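Local coordinates for GGDEF and EAL domain-containing protein (Vibrio cholerae O1 str. 2010EL-1786, PDB 6PWK) that binds c-di-GMP and, as a receptor, probably controls large adhesins in biofilm formation, at residues A[137-146]-A[169-177]. Numbering follows the deposited sequence.
Sequences LGVVSNKRQS and NYGFISSDT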
ATOM      1  N   LEU A 137      22.906   7.380  -0.869  1.00 69.87           N
ATOM      2  CA  LEU A 137      23.337   8.426  -1.789  1.00 59.46           C
ATOM      3  C   LEU A 137      23.959   7.778  -3.016  1.00 56.51           C
ATOM      4  O   LEU A 137      24.923   7.018  -2.896  1.00 64.58           O
ATOM      5  CB  LEU A 137      24.335   9.374  -1.119  1.00 60.52           C
ATOM      6  CG  LEU A 137      24.855  10.521  -1.988  1.00 70.78           C
ATOM      7  CD1 LEU A 137      23.730  11.484  -2.338  1.00 73.30           C
ATOM      8  CD2 LEU A 137      25.991  11.251  -1.292  1.00 72.69           C
ATOM      9  N   GLY A 138      23.403   8.072  -4.185  1.00 55.99           N
ATOM     10  CA  GLY A 138      23.960   7.636  -5.452  1.00 51.88           C
ATOM     11  C   GLY A 138      24.428   8.843  -6.248  1.00 59.21           C
ATOM     12  O   GLY A 138      23.706   9.836  -6.368  1.00 61.85           O
ATOM     13  N   VAL A 139      25.648   8.752  -6.771  1.00 64.83           N
ATOM     14  CA  VAL A 139      26.254   9.831  -7.541  1.00 71.84           C
ATOM     15  C   VAL A 139      26.791   9.253  -8.843  1.00 74.30           C
ATOM     16  O   VAL A 139      27.351   8.151  -8.862  1.00 81.02           O
ATOM     17  CB  VAL A 139      27.372  10.546  -6.747  1.00 72.37           C
ATOM     18  CG1 VAL A 139      26.831  11.096  -5.436  1.00 72.25           C
ATOM     19  CG2 VAL A 139      28.528   9.611  -6.470  1.00 80.32           C
ATOM     20  N   VAL A 140      26.587   9.980  -9.942  1.00 71.88           N
ATOM     21  CA  VAL A 140      27.156   9.610 -11.233  1.00 77.74           C
ATOM     22  C   VAL A 140      27.827  10.833 -11.840  1.00 85.53           C
ATOM     23  O   VAL A 140      27.356  11.964 -11.674  1.00 89.37           O
ATOM     24  CB  VAL A 140      26.106   9.010 -12.203  1.00 71.64           C
ATOM     25  CG1 VAL A 140      24.860   8.555 -11.462  1.00 58.59           C
ATOM     26  CG2 VAL A 140      25.761   9.972 -13.338  1.00 73.56           C
ATOM     27  N   SER A 141      28.949  10.602 -12.515  1.00 81.43           N
ATOM     28  CA  SER A 141      29.668  11.640 -13.238  1.00 84.50           C
ATOM     29  C   SER A 141      29.440  11.447 -14.731  1.00 89.08           C
ATOM     30  O   SER A 141      29.640  10.347 -15.256  1.00 87.97           O
ATOM     31  CB  SER A 141      31.163  11.598 -12.926  1.00 80.04           C
ATOM     32  OG  SER A 141      31.768  10.451 -13.494  1.00 84.92           O
ATOM     33  N   ASN A 142      29.021  12.513 -15.406  1.00 88.62           N
ATOM     34  CA  ASN A 142      28.746  12.459 -16.837  1.00 91.09           C
ATOM     35  C   ASN A 142      30.053  12.685 -17.584  1.00100.09           C
ATOM     36  O   ASN A 142      30.535  13.815 -17.689  1.00102.84           O
ATOM     37  CB  ASN A 142      27.694  13.493 -17.227  1.00 90.69           C
ATOM     38  CG  ASN A 142      27.003  13.153 -18.534  1.00 97.49           C
ATOM     39  OD1 ASN A 142      26.861  11.985 -18.887  1.00100.23           O
ATOM     40  ND2 ASN A 142      26.567  14.179 -19.258  1.00 99.51           N
ATOM     41  N   LYS A 143      30.634  11.602 -18.098  1.00105.22           N
ATOM     42  CA  LYS A 143      31.859  11.661 -18.886  1.00118.17           C
ATOM     43  C   LYS A 143      31.629  11.269 -20.340  1.00122.78           C
ATOM     44  O   LYS A 143      32.596  11.123 -21.096  1.00127.93           O
ATOM     45  CB  LYS A 143      32.937  10.776 -18.254  1.00120.43           C
ATOM     46  CG  LYS A 143      33.249  11.120 -16.800  1.00122.05           C
ATOM     47  CD  LYS A 143      34.633  10.629 -16.398  1.00125.85           C
ATOM     48  CE  LYS A 143      34.902  10.844 -14.915  1.00122.76           C
ATOM     49  NZ  LYS A 143      34.345   9.747 -14.074  1.00115.78           N
ATOM     50  N   ARG A 144      30.373  11.083 -20.743  1.00124.55           N
ATOM     51  CA  ARG A 144      29.999  10.878 -22.135  1.00132.90           C
ATOM     52  C   ARG A 144      28.717  11.655 -22.400  1.00136.46           C
ATOM     53  O   ARG A 144      28.056  12.131 -21.475  1.00141.89           O
ATOM     54  CB  ARG A 144      29.814   9.390 -22.467  1.00136.44           C
ATOM     55  CG  ARG A 144      31.094   8.570 -22.428  1.00147.04           C
ATOM     56  CD  ARG A 144      30.854   7.131 -22.858  1.00154.50           C
ATOM     57  NE  ARG A 144      32.100   6.372 -22.938  1.00159.81           N
ATOM     58  CZ  ARG A 144      32.180   5.099 -23.312  1.00157.46           C
ATOM     59  NH1 ARG A 144      31.085   4.430 -23.644  1.00159.69           N
ATOM     60  NH2 ARG A 144      33.360   4.493 -23.355  1.00153.26           N
ATOM     61  N   GLN A 145      28.367  11.794 -23.676  1.00132.82           N
ATOM     62  CA  GLN A 145      27.130  12.476 -24.044  1.00126.91           C
ATOM     63  C   GLN A 145      25.963  11.531 -23.781  1.00126.90           C
ATOM     64  O   GLN A 145      25.826  10.499 -24.446  1.00136.68           O
ATOM     65  CB  GLN A 145      27.160  12.925 -25.501  1.00121.35           C
ATOM     66  CG  GLN A 145      26.060  13.920 -25.847  1.00117.71           C
ATOM     67  CD  GLN A 145      25.976  14.216 -27.329  1.00123.87           C
ATOM     68  OE1 GLN A 145      25.998  13.307 -28.158  1.00126.32           O
ATOM     69  NE2 GLN A 145      25.880  15.496 -27.673  1.00124.52           N
ATOM     70  N   SER A 146      25.122  11.879 -22.810  1.00114.20           N
ATOM     71  CA  SER A 146      24.041  11.016 -22.365  1.00108.64           C
ATOM     72  C   SER A 146      22.709  11.749 -22.446  1.00100.28           C
ATOM     73  O   SER A 146      22.640  12.971 -22.276  1.00 97.75           O
ATOM     74  CB  SER A 146      24.276  10.533 -20.926  1.00104.26           C
ATOM     75  OG  SER A 146      25.581  10.001 -20.774  1.00100.93           O
ATOM     76  N   ASN A 169      29.962   4.904   1.666  1.00 85.56           N
ATOM     77  CA  ASN A 169      29.271   6.155   1.947  1.00 87.53           C
ATOM     78  C   ASN A 169      28.288   6.497   0.836  1.00 80.65           C
ATOM     79  O   ASN A 169      27.209   7.038   1.103  1.00 78.43           O
ATOM     80  CB  ASN A 169      30.278   7.288   2.136  1.00 93.96           C
ATOM     81  CG  ASN A 169      31.124   7.115   3.380  1.00106.92           C
ATOM     82  OD1 ASN A 169      30.739   7.541   4.469  1.00110.59           O
ATOM     83  ND2 ASN A 169      32.286   6.491   3.226  1.00115.67           N
ATOM     84  N   TYR A 170      28.630   6.163  -0.405  1.00 75.37           N
ATOM     85  CA  TYR A 170      27.783   6.465  -1.549  1.00 72.81           C
ATOM     86  C   TYR A 170      28.113   5.492  -2.678  1.00 69.64           C
ATOM     87  O   TYR A 170      29.203   4.904  -2.705  1.00 72.31           O
ATOM     88  CB  TYR A 170      27.965   7.912  -2.014  1.00 58.16           C
ATOM     89  CG  TYR A 170      29.408   8.279  -2.275  1.00 65.19           C
ATOM     90  CD1 TYR A 170      30.221   8.743  -1.251  1.00 69.54           C
ATOM     91  CD2 TYR A 170      29.962   8.149  -3.543  1.00 70.35           C
ATOM     92  CE1 TYR A 170      31.540   9.070  -1.479  1.00 75.62           C
ATOM     93  CE2 TYR A 170      31.281   8.475  -3.782  1.00 76.90           C
ATOM     94  CZ  TYR A 170      32.065   8.934  -2.744  1.00 81.86           C
ATOM     95  OH  TYR A 170      33.380   9.260  -2.966  1.00 91.37           O
ATOM     96  N   GLY A 171      27.178   5.336  -3.590  1.00 65.00           N
ATOM     97  CA  GLY A 171      27.372   4.531  -4.778  1.00 57.74           C
ATOM     98  C   GLY A 171      27.763   5.402  -5.957  1.00 61.40           C
ATOM     99  O   GLY A 171      27.032   6.319  -6.332  1.00 69.30           O
ATOM    100  N   PHE A 172      28.924   5.106  -6.535  1.00 69.53           N
ATOM    101  CA  PHE A 172      29.488   5.885  -7.632  1.00 67.01           C
ATOM    102  C   PHE A 172      29.504   5.047  -8.902  1.00 68.70           C
ATOM    103  O   PHE A 172      30.056   3.943  -8.916  1.00 79.38           O
ATOM    104  CB  PHE A 172      30.904   6.359  -7.294  1.00 78.82           C
ATOM    105  CG  PHE A 172      31.468   7.356  -8.276  1.00 86.83           C
ATOM    106  CD1 PHE A 172      32.016   6.940  -9.481  1.00 92.88           C
ATOM    107  CD2 PHE A 172      31.466   8.710  -7.984  1.00 89.29           C
ATOM    108  CE1 PHE A 172      32.533   7.856 -10.376  1.00 98.37           C
ATOM    109  CE2 PHE A 172      31.982   9.629  -8.875  1.00 94.01           C
ATOM    110  CZ  PHE A 172      32.517   9.202 -10.072  1.00 99.92           C
ATOM    111  N   ILE A 173      28.903   5.579  -9.964  1.00 66.98           N
ATOM    112  CA  ILE A 173      28.974   5.003 -11.301  1.00 75.47           C
ATOM    113  C   ILE A 173      29.312   6.124 -12.271  1.00 81.13           C
ATOM    114  O   ILE A 173      28.688   7.188 -12.230  1.00 76.62           O
ATOM    115  CB  ILE A 173      27.655   4.321 -11.712  1.00 79.57           C
ATOM    116  CG1 ILE A 173      27.285   3.207 -10.733  1.00 81.91           C
ATOM    117  CG2 ILE A 173      27.756   3.764 -13.123  1.00 81.68           C
ATOM    118  CD1 ILE A 173      26.031   2.449 -11.124  1.00 71.57           C
ATOM    119  N   SER A 174      30.293   5.898 -13.136  1.00 94.57           N
ATOM    120  CA  SER A 174      30.628   6.875 -14.160  1.00 92.07           C
ATOM    121  C   SER A 174      29.833   6.581 -15.425  1.00 87.92           C
ATOM    122  O   SER A 174      29.565   5.424 -15.753  1.00 84.02           O
ATOM    123  CB  SER A 174      32.127   6.858 -14.458  1.00100.75           C
ATOM    124  OG  SER A 174      32.454   7.801 -15.463  1.00111.22           O
ATOM    125  N   SER A 175      29.450   7.647 -16.137  1.00 90.48           N
ATOM    126  CA  SER A 175      28.593   7.486 -17.310  1.00 97.86           C
ATOM    127  C   SER A 175      29.264   6.679 -18.413  1.00103.37           C
ATOM    128  O   SER A 175      28.573   6.169 -19.303  1.00108.82           O
ATOM    129  CB  SER A 175      28.176   8.852 -17.856  1.00107.33           C
ATOM    130  OG  SER A 175      29.108   9.321 -18.815  1.00121.04           O
ATOM    131  N   ASP A 176      30.587   6.549 -18.378  1.00102.39           N
ATOM    132  CA  ASP A 176      31.329   5.791 -19.375  1.00102.98           C
ATOM    133  C   ASP A 176      31.491   4.323 -19.000  1.00102.39           C
ATOM    134  O   ASP A 176      32.219   3.599 -19.688  1.00108.18           O
ATOM    135  CB  ASP A 176      32.705   6.428 -19.602  1.00 99.93           C
ATOM    136  CG  ASP A 176      33.481   6.636 -18.308  1.00 97.61           C
ATOM    137  OD1 ASP A 176      33.126   6.012 -17.287  1.00 95.37           O
ATOM    138  OD2 ASP A 176      34.445   7.430 -18.310  1.00 98.03           O
ATOM    139  N   THR A 177      30.831   3.872 -17.934  1.00 97.24           N
ATOM    140  CA  THR A 177      31.048   2.525 -17.423  1.00 94.72           C
ATOM    141  C   THR A 177      30.646   1.474 -18.451  1.00100.05           C
ATOM    142  O   THR A 177      29.741   1.677 -19.267  1.00 98.71           O
ATOM    143  CB  THR A 177      30.259   2.308 -16.128  1.00 91.22           C
ATOM    144  OG1 THR A 177      30.550   1.007 -15.602  1.00 90.48           O
ATOM    145  CG2 THR A 177      28.760   2.415 -16.383  1.00 86.90           C
TER
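Ser175 OG accepts one good hydrogen bond, from the backbone N of Lys143 at 2.8 Å, and a weak, bent one from the N of Arg144; it also donates a weak one to OD1 of Asn142. With chi1 at 90°, OG lies between the backbone N and the carbonyl carbon of Ser175 and faces the amides of Lys143 and Arg144, while the N of Ser175 binds O of Ser141 at 2.8 Å. Ser146 OG meets Asn142 OD1 in its carbonyl plane, and Asn142 ND2 reaches Gly43 O. Lys143, its chain bent at the last torsion (chi4 84°), folds back so that NZ bonds Ser174 OG at 3.0 Å and Ser141 OG at 2.7 Å; this NZ lies at the edge of the Phe172 ring, near its plane. Ser174 OG in turn binds Asp176 OD1 from above the carboxylate plane. The flat guanidinium of Arg144 lies across the Asp176 backbone, Asp176 O lying 3.9 Å above the guanidinium plane, over its centre, and stands nearly perpendicular to the carboxylate. Farther along, Val139 CG2 touches two rings obliquely, 3.4 Å from Phe172 CD2 and 3.6 Å from Tyr170 CD2, on the face covered by helix 106-118. The backbones run parallel, Val139 N to Gly171 O being nearly straight at 176°; the Ser141 N to Ile173 O bond is weak. Val140 and Ile173 point to the other face, against helix 148-164. Parallel strands 136-142 and 171-174, joined through helix 148-164, make a beta-alpha-beta unit, strand 171-174 being outermost in this chain's GGDEF-domain sheet.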